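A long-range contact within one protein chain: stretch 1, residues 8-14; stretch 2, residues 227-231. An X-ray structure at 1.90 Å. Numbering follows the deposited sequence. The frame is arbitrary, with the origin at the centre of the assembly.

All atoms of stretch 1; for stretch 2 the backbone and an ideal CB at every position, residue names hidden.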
# COMPACT_ATOMS: atom_id res chain seq x y z
N THR A 8 11.61 -3.91 -5.63
CA THR A 8 10.91 -3.20 -4.57
C THR A 8 11.66 -3.42 -3.27
O THR A 8 11.82 -4.55 -2.84
CB THR A 8 9.48 -3.71 -4.41
OG1 THR A 8 8.76 -3.42 -5.60
CG2 THR A 8 8.79 -3.03 -3.23
N VAL A 9 12.12 -2.33 -2.66
CA VAL A 9 12.88 -2.45 -1.43
C VAL A 9 12.18 -1.66 -0.33
O VAL A 9 11.30 -0.85 -0.62
CB VAL A 9 14.33 -1.95 -1.60
CG1 VAL A 9 15.02 -2.72 -2.74
CG2 VAL A 9 14.38 -0.44 -1.85
N ALA A 10 12.53 -1.95 0.91
CA ALA A 10 11.95 -1.26 2.06
C ALA A 10 12.94 -1.17 3.21
O ALA A 10 13.93 -1.91 3.27
CB ALA A 10 10.69 -1.98 2.52
N SER A 11 12.67 -0.24 4.11
CA SER A 11 13.37 -0.12 5.37
C SER A 11 12.28 -0.08 6.44
O SER A 11 11.32 0.67 6.33
CB SER A 11 14.18 1.18 5.41
OG SER A 11 14.91 1.29 6.63
N TYR A 12 12.41 -0.91 7.46
CA TYR A 12 11.34 -1.01 8.46
C TYR A 12 11.92 -1.34 9.82
O TYR A 12 12.44 -2.44 10.02
CB TYR A 12 10.37 -2.11 8.06
CG TYR A 12 8.97 -2.03 8.65
CD1 TYR A 12 8.61 -1.02 9.53
CD2 TYR A 12 8.01 -2.97 8.31
CE1 TYR A 12 7.33 -0.95 10.06
CE2 TYR A 12 6.71 -2.91 8.84
CZ TYR A 12 6.38 -1.90 9.71
OH TYR A 12 5.10 -1.84 10.22
N ASN A 13 11.83 -0.39 10.75
CA ASN A 13 12.22 -0.65 12.13
C ASN A 13 11.07 -1.38 12.83
O ASN A 13 10.00 -0.81 13.03
CB ASN A 13 12.54 0.66 12.84
CG ASN A 13 12.94 0.46 14.29
OD1 ASN A 13 12.47 -0.46 14.95
ND2 ASN A 13 13.83 1.31 14.78
N LEU A 14 11.30 -2.64 13.20
CA LEU A 14 10.23 -3.51 13.67
C LEU A 14 9.99 -3.39 15.18
O LEU A 14 9.05 -3.99 15.72
CB LEU A 14 10.51 -4.97 13.28
CG LEU A 14 10.74 -5.23 11.79
CD1 LEU A 14 10.61 -6.71 11.47
CD2 LEU A 14 9.78 -4.42 10.93
N UNK A 227 13.45 9.87 9.61
CA UNK A 227 14.65 9.33 10.24
C UNK A 227 15.00 7.94 9.70
O UNK A 227 16.09 7.41 9.95
CB UNK A 227 14.46 9.27 11.76
N UNK A 228 14.07 7.37 8.94
CA UNK A 228 14.32 6.12 8.24
C UNK A 228 14.45 6.48 6.77
O UNK A 228 13.55 7.11 6.22
CB UNK A 228 13.21 5.09 8.48
N UNK A 229 15.56 6.10 6.15
CA UNK A 229 15.82 6.49 4.78
C UNK A 229 16.19 5.29 3.94
O UNK A 229 16.64 4.26 4.46
CB UNK A 229 16.93 7.54 4.72
N UNK A 230 16.01 5.44 2.64
CA UNK A 230 16.61 4.53 1.68
C UNK A 230 17.46 5.36 0.73
O UNK A 230 16.93 6.16 -0.03
CB UNK A 230 15.55 3.73 0.93
N UNK A 231 18.78 5.20 0.83
CA UNK A 231 19.72 5.92 -0.03
C UNK A 231 20.16 4.96 -1.12
O UNK A 231 20.34 3.76 -0.85
CB UNK A 231 20.92 6.46 0.76

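The two stretches run roughly antiparallel, with 152° between their N-to-C directions, and their axes come no closer than 7.2 Å. That spacing is too wide for backbone pairing, and no direct hydrogen bond joins them, so side chains and solvent must fill the gap.

Position 227 has phi/psi of -115/-10, and its ideal CB finds no atom of stretch 1 within 5.5 Å. Many residues would serve. The deposited residue is Ile227, whose side chain makes no contact with stretch 1.

Position 228 is extended (-108/125), and its CA-to-CB bond points toward stretch 1. The ideal CB lies 4.6 Å from Ser11 OG, and Asn13 also directs its CB this way, so the surroundings are polar. A short polar side chain such as Ser, Thr, Asn or Asp would suit, and the remaining space could admit a water. The deposited residue is Asp228, with chi1 in the m well. Its direct approach is loose, OD2 standing 4.3 Å from Asn13 CB. The stronger link is through water 1, which donates a hydrogen bond to Asp228 OD2 at 2.7 Å and is also hydrogen-bonded to Ser11 OG at 2.7 Å. A single water therefore spans a gap that the two side chains leave open.

Position 229 is also extended (-129/158), but its CA-to-CB bond points away, and no atom of stretch 1 lies within 5.5 Å of the ideal CB. The visible atoms leave the choice wide. The deposited residue is His229, whose side chain makes no contact with stretch 1; its backbone comes nearer, with O 4.1 Å from Ser11 CB.

Position 230 again points toward stretch 1, with phi/psi of -123/111. Its CA is 6.8 Å from the CA of Ser11, and its ideal CB lies 5.1 Å from Val9 CG2 and 5.3 Å from Ser11 CB. These distances leave room for an aliphatic side chain to reach across: Val could partly fill the space, while Leu, Ile or Met could extend farther. The deposited residue is Ile230, with chi1 m and chi2 t. This conformation carries CD1 to 3.7 Å from Ala10 CA and 4.0 Å from Val9 CG2, the latter an apolar contact, while CG1 lies 3.9 Å from Ser11 CB. It has the largest area covered by stretch 1 of the five, 70 Å².

Position 231 (-101/143) has an ideal CB beyond 5.5 Å of stretch 1. The deposited Phe231 makes no contact with it.

Stretch 2 (227-231) IDHIF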
# COMPACT_ATOMS: atom_id res chain seq x y z
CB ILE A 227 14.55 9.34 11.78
CG1 ILE A 227 13.48 8.37 12.28
CG2 ILE A 227 14.30 10.77 12.29
CD1 ILE A 227 13.44 8.25 13.81
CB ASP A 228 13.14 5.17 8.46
CG ASP A 228 12.87 4.93 9.93
OD1 ASP A 228 11.97 5.57 10.51
OD2 ASP A 228 13.61 4.11 10.52
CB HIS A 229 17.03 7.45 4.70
CG HIS A 229 16.90 8.68 5.55
ND1 HIS A 229 15.96 9.66 5.31
CD2 HIS A 229 17.60 9.09 6.64
CE1 HIS A 229 16.09 10.62 6.21
NE2 HIS A 229 17.07 10.29 7.02
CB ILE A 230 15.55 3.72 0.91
CG1 ILE A 230 14.72 2.89 1.91
CG2 ILE A 230 16.20 2.82 -0.13
CD1 ILE A 230 13.67 1.97 1.25
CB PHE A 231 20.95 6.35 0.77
CG PHE A 231 20.66 7.36 1.86
CD1 PHE A 231 20.39 8.69 1.54
CD2 PHE A 231 20.70 6.99 3.19
CE1 PHE A 231 20.15 9.62 2.53
CE2 PHE A 231 20.47 7.92 4.19
CZ PHE A 231 20.20 9.24 3.86
O HOH W 1 13.72 1.95 8.95
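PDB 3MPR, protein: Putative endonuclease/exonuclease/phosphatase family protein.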